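Local coordinates for protein cellulase CEL9M (Clostridium cellulolyticum, PDB 1IA6) that probably hydrolyses internal beta-1,4-glucosidic linkages in cellulose, as a family 9 glycoside hydrolase that binds calcium and zinc, at residues A[248-261]-A[275-287]. Numbering follows the deposited sequence.
Unlike the reference sequence in segment 275-287: Phe-282 (reference Ile). With CA (calcium ion), chain B; SO4 (sulfate ion), chain E.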
# COMPACT_ATOMS: atom_id res chain seq x y z
N MET A 248 8.15 -19.38 7.57
CA MET A 248 7.07 -19.68 8.51
C MET A 248 7.48 -19.11 9.87
O MET A 248 6.74 -19.19 10.86
CB MET A 248 6.83 -21.20 8.60
CG MET A 248 6.34 -21.81 7.30
SD MET A 248 4.95 -20.90 6.57
CE MET A 248 3.57 -21.76 7.30
N GLN A 249 8.67 -18.54 9.89
CA GLN A 249 9.23 -17.89 11.07
C GLN A 249 9.75 -16.54 10.56
O GLN A 249 10.94 -16.24 10.62
CB GLN A 249 10.38 -18.72 11.66
CG GLN A 249 9.90 -19.88 12.53
CD GLN A 249 11.04 -20.70 13.09
OE1 GLN A 249 12.17 -20.22 13.21
NE2 GLN A 249 10.75 -21.94 13.46
N ASP A 250 8.82 -15.73 10.07
CA ASP A 250 9.13 -14.42 9.50
C ASP A 250 9.46 -13.39 10.58
O ASP A 250 8.64 -13.09 11.44
CB ASP A 250 7.94 -13.92 8.68
CG ASP A 250 8.34 -12.89 7.64
OD1 ASP A 250 9.25 -12.09 7.92
OD2 ASP A 250 7.74 -12.89 6.55
N LYS A 251 10.67 -12.84 10.51
CA LYS A 251 11.13 -11.84 11.47
C LYS A 251 10.93 -10.43 10.92
O LYS A 251 11.42 -9.46 11.50
CB LYS A 251 12.62 -12.05 11.78
CG LYS A 251 12.95 -13.42 12.36
CD LYS A 251 14.46 -13.57 12.52
CE LYS A 251 14.82 -14.94 13.08
NZ LYS A 251 16.30 -15.13 13.14
N TRP A 252 10.23 -10.33 9.80
CA TRP A 252 9.98 -9.04 9.18
C TRP A 252 8.51 -8.68 9.43
O TRP A 252 7.98 -8.92 10.52
CB TRP A 252 10.25 -9.14 7.67
CG TRP A 252 10.63 -7.85 7.01
CD1 TRP A 252 9.96 -7.20 6.01
CD2 TRP A 252 11.78 -7.04 7.30
NE1 TRP A 252 10.62 -6.05 5.66
CE2 TRP A 252 11.74 -5.93 6.43
CE3 TRP A 252 12.85 -7.15 8.21
CZ2 TRP A 252 12.72 -4.93 6.45
CZ3 TRP A 252 13.82 -6.16 8.22
CH2 TRP A 252 13.75 -5.06 7.35
N THR A 253 7.86 -8.11 8.43
CA THR A 253 6.45 -7.76 8.55
C THR A 253 5.85 -7.62 7.17
O THR A 253 6.52 -7.82 6.15
CB THR A 253 6.26 -6.43 9.34
OG1 THR A 253 4.86 -6.21 9.57
CG2 THR A 253 6.83 -5.26 8.56
N MET A 254 4.57 -7.28 7.12
CA MET A 254 3.88 -7.10 5.86
C MET A 254 4.40 -5.87 5.13
O MET A 254 4.46 -4.78 5.69
CB MET A 254 2.37 -6.94 6.11
CG MET A 254 1.59 -6.49 4.88
SD MET A 254 -0.18 -6.36 5.25
CE MET A 254 -0.25 -4.75 6.01
N CYS A 255 4.80 -6.06 3.87
CA CYS A 255 5.29 -4.96 3.05
C CYS A 255 5.23 -5.39 1.59
O CYS A 255 4.92 -6.55 1.30
CB CYS A 255 6.71 -4.54 3.45
SG CYS A 255 7.97 -5.82 3.32
N TRP A 256 5.52 -4.47 0.68
CA TRP A 256 5.43 -4.79 -0.74
C TRP A 256 6.17 -6.04 -1.20
O TRP A 256 5.75 -6.69 -2.15
CB TRP A 256 5.86 -3.58 -1.60
CG TRP A 256 7.25 -3.09 -1.35
CD1 TRP A 256 7.63 -2.10 -0.49
CD2 TRP A 256 8.45 -3.57 -1.97
NE1 TRP A 256 8.99 -1.94 -0.53
CE2 TRP A 256 9.52 -2.83 -1.43
CE3 TRP A 256 8.72 -4.56 -2.92
CZ2 TRP A 256 10.85 -3.04 -1.81
CZ3 TRP A 256 10.05 -4.78 -3.30
CH2 TRP A 256 11.09 -4.02 -2.74
N ASP A 257 7.26 -6.40 -0.52
CA ASP A 257 8.04 -7.57 -0.93
C ASP A 257 7.76 -8.84 -0.13
O ASP A 257 7.96 -9.94 -0.63
CB ASP A 257 9.54 -7.25 -0.84
CG ASP A 257 10.42 -8.37 -1.40
OD1 ASP A 257 10.12 -8.85 -2.51
OD2 ASP A 257 11.41 -8.75 -0.74
N ASP A 258 7.30 -8.68 1.11
CA ASP A 258 7.04 -9.82 1.98
C ASP A 258 5.59 -9.91 2.44
O ASP A 258 5.15 -9.13 3.29
CB ASP A 258 7.99 -9.75 3.18
CG ASP A 258 7.79 -10.88 4.17
OD1 ASP A 258 7.12 -11.88 3.83
OD2 ASP A 258 8.31 -10.78 5.30
N MET A 259 4.85 -10.86 1.88
CA MET A 259 3.45 -11.05 2.24
C MET A 259 3.22 -12.39 2.92
O MET A 259 2.09 -12.87 2.96
CB MET A 259 2.57 -10.93 0.99
CG MET A 259 2.42 -9.51 0.47
SD MET A 259 1.57 -8.44 1.65
CE MET A 259 -0.13 -8.91 1.33
N TYR A 260 4.28 -12.99 3.45
CA TYR A 260 4.16 -14.28 4.12
C TYR A 260 3.28 -14.27 5.36
O TYR A 260 2.55 -15.23 5.61
CB TYR A 260 5.55 -14.83 4.47
CG TYR A 260 6.25 -15.45 3.29
CD1 TYR A 260 5.84 -16.68 2.78
CD2 TYR A 260 7.28 -14.78 2.63
CE1 TYR A 260 6.44 -17.23 1.65
CE2 TYR A 260 7.88 -15.32 1.50
CZ TYR A 260 7.46 -16.54 1.01
OH TYR A 260 8.04 -17.07 -0.11
N VAL A 261 3.33 -13.19 6.14
CA VAL A 261 2.52 -13.12 7.35
C VAL A 261 1.03 -12.99 7.01
O VAL A 261 0.20 -13.72 7.54
CB VAL A 261 2.97 -11.95 8.27
CG1 VAL A 261 2.10 -11.89 9.51
CG2 VAL A 261 4.43 -12.14 8.66
N ILE A 275 0.28 -25.28 11.59
CA ILE A 275 1.48 -24.70 10.98
C ILE A 275 1.33 -23.20 10.72
O ILE A 275 2.28 -22.44 10.91
CB ILE A 275 1.82 -25.41 9.65
CG1 ILE A 275 3.09 -24.81 9.05
CG2 ILE A 275 0.65 -25.30 8.68
CD1 ILE A 275 3.57 -25.50 7.79
N TYR A 276 0.15 -22.79 10.29
CA TYR A 276 -0.11 -21.37 10.00
C TYR A 276 -0.32 -20.59 11.28
O TYR A 276 0.09 -19.44 11.40
CB TYR A 276 -1.31 -21.22 9.07
CG TYR A 276 -1.16 -22.01 7.79
CD1 TYR A 276 -0.03 -21.85 6.99
CD2 TYR A 276 -2.10 -22.97 7.41
CE1 TYR A 276 0.16 -22.62 5.85
CE2 TYR A 276 -1.92 -23.75 6.27
CZ TYR A 276 -0.78 -23.57 5.50
OH TYR A 276 -0.58 -24.35 4.39
N LYS A 277 -0.97 -21.22 12.26
CA LYS A 277 -1.19 -20.55 13.54
C LYS A 277 0.15 -20.31 14.22
O LYS A 277 0.36 -19.26 14.83
CB LYS A 277 -2.09 -21.40 14.45
CG LYS A 277 -3.51 -21.56 13.95
CD LYS A 277 -4.33 -22.42 14.89
CE LYS A 277 -5.76 -22.56 14.41
NZ LYS A 277 -6.55 -23.45 15.30
N ASP A 278 1.07 -21.27 14.10
CA ASP A 278 2.39 -21.12 14.70
C ASP A 278 3.19 -20.02 14.02
O ASP A 278 3.95 -19.30 14.67
CB ASP A 278 3.17 -22.44 14.64
CG ASP A 278 2.61 -23.51 15.56
OD1 ASP A 278 1.92 -23.16 16.54
OD2 ASP A 278 2.89 -24.70 15.32
N ALA A 279 3.04 -19.90 12.70
CA ALA A 279 3.77 -18.87 11.96
C ALA A 279 3.36 -17.48 12.44
O ALA A 279 4.21 -16.61 12.66
CB ALA A 279 3.49 -19.01 10.47
N ILE A 280 2.06 -17.28 12.61
CA ILE A 280 1.55 -16.00 13.09
C ILE A 280 2.00 -15.72 14.51
O ILE A 280 2.45 -14.61 14.83
CB ILE A 280 0.00 -15.97 13.04
CG1 ILE A 280 -0.47 -16.04 11.59
CG2 ILE A 280 -0.53 -14.73 13.72
CD1 ILE A 280 0.12 -14.96 10.71
N GLU A 281 1.89 -16.72 15.38
CA GLU A 281 2.30 -16.57 16.77
C GLU A 281 3.78 -16.18 16.87
O GLU A 281 4.15 -15.32 17.67
CB GLU A 281 2.06 -17.86 17.54
CG GLU A 281 0.60 -18.25 17.68
CD GLU A 281 0.43 -19.59 18.37
OE1 GLU A 281 0.93 -19.75 19.50
OE2 GLU A 281 -0.22 -20.49 17.78
N PHE A 282 4.61 -16.83 16.07
CA PHE A 282 6.04 -16.54 16.08
C PHE A 282 6.29 -15.08 15.74
O PHE A 282 6.98 -14.37 16.48
CB PHE A 282 6.79 -17.40 15.05
CG PHE A 282 8.26 -17.08 14.96
CD1 PHE A 282 9.17 -17.68 15.82
CD2 PHE A 282 8.72 -16.14 14.04
CE1 PHE A 282 10.53 -17.34 15.77
CE2 PHE A 282 10.07 -15.80 13.98
CZ PHE A 282 10.98 -16.40 14.85
N ASN A 283 5.74 -14.63 14.62
CA ASN A 283 5.93 -13.25 14.19
C ASN A 283 5.45 -12.25 15.22
O ASN A 283 6.14 -11.28 15.52
CB ASN A 283 5.22 -13.02 12.85
CG ASN A 283 5.27 -11.56 12.42
OD1 ASN A 283 4.33 -10.81 12.67
ND2 ASN A 283 6.37 -11.16 11.80
N PHE A 284 4.27 -12.48 15.79
CA PHE A 284 3.73 -11.57 16.79
C PHE A 284 4.61 -11.53 18.04
O PHE A 284 4.93 -10.45 18.54
CB PHE A 284 2.30 -11.98 17.18
CG PHE A 284 1.28 -11.71 16.10
CD1 PHE A 284 1.63 -11.03 14.94
CD2 PHE A 284 -0.04 -12.13 16.26
CE1 PHE A 284 0.67 -10.75 13.96
CE2 PHE A 284 -1.00 -11.86 15.29
CZ PHE A 284 -0.64 -11.17 14.13
N ASN A 285 5.00 -12.70 18.54
CA ASN A 285 5.84 -12.76 19.73
C ASN A 285 7.22 -12.17 19.47
O ASN A 285 7.86 -11.63 20.37
CB ASN A 285 5.97 -14.20 20.23
CG ASN A 285 4.70 -14.71 20.87
OD1 ASN A 285 3.95 -13.94 21.48
ND2 ASN A 285 4.45 -16.01 20.75
N TYR A 286 7.67 -12.26 18.22
CA TYR A 286 8.97 -11.71 17.85
C TYR A 286 8.90 -10.19 17.94
O TYR A 286 9.82 -9.54 18.44
CB TYR A 286 9.34 -12.16 16.43
CG TYR A 286 10.71 -11.71 15.99
CD1 TYR A 286 10.91 -10.46 15.42
CD2 TYR A 286 11.82 -12.55 16.16
CE1 TYR A 286 12.18 -10.04 15.02
CE2 TYR A 286 13.09 -12.14 15.77
CZ TYR A 286 13.27 -10.89 15.21
OH TYR A 286 14.52 -10.49 14.81
N TRP A 287 7.80 -9.61 17.46
CA TRP A 287 7.64 -8.16 17.51
C TRP A 287 7.44 -7.65 18.94
O TRP A 287 7.82 -6.53 19.26
CB TRP A 287 6.46 -7.72 16.64
CG TRP A 287 6.88 -7.40 15.24
CD1 TRP A 287 7.26 -8.28 14.27
CD2 TRP A 287 7.03 -6.09 14.67
NE1 TRP A 287 7.65 -7.61 13.14
CE2 TRP A 287 7.52 -6.26 13.36
CE3 TRP A 287 6.81 -4.79 15.15
CZ2 TRP A 287 7.79 -5.18 12.51
CZ3 TRP A 287 7.08 -3.71 14.31
CH2 TRP A 287 7.56 -3.92 13.01
CA CA B . 6.80 -11.30 -2.28
S SO4 E . 11.47 0.92 0.41
O1 SO4 E . 11.79 2.16 -0.35
O2 SO4 E . 10.01 0.70 0.37
O3 SO4 E . 11.92 1.09 1.81
O4 SO4 E . 12.18 -0.22 -0.20
O HOH W 1 5.95 -15.96 10.57
O HOH W 2 16.87 -12.01 14.44
O HOH W 3 5.37 -9.38 -1.90
O HOH W 4 7.75 -9.68 -3.76
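Asn-283 spends both N-H bonds of its amide on the loop: ND2 gives a nearly straight bond to Asp-250 O (3.0 Å, 174°) and a more bent one to Trp-252 O (3.0 Å, 138°). Both acceptors lie in the amide plane, which fixes the rotation of the carboxamide. Trp-252 O takes a second bond from the indole NE1 of Trp-287 at 2.9 Å, the two donors coming from opposite faces of the carbonyl plane. An Asx turn, Asp-250 OD1 accepting from Trp-252 N, shapes the gripped piece of loop. One water joins Ala-279 O to Asp-250 N. In the (alpha/alpha)6 barrel of this family 9 catalytic module, residues 248-253 run along helix 274-289; the chain then turns away and returns to enter helix 260-271. The part that has left the helix supplies Asp-257 O to the calcium ion, together with Ser-208, Asp-211 and Asp-212. Outward, two CH-pi contacts follow: Gln-249 CB over one face of Phe-282, 3.9 Å from the ring centroid, and Lys-251 CB over one face of Tyr-286; the lysine crosses the ring obliquely, CG and CD passing near CE2. Bends at chi2 (-50°) and chi3 bring the methyl CE of Met-248 to Ile-275 CG1 (3.5 Å) and close to CD1 of Tyr-276, whose hydroxyl is hydrogen-bonded to Glu-234. Val-261 CG1 meets Ile-280 CD1 at 3.8 Å, while its CG2 packs against the Asn-283 amide.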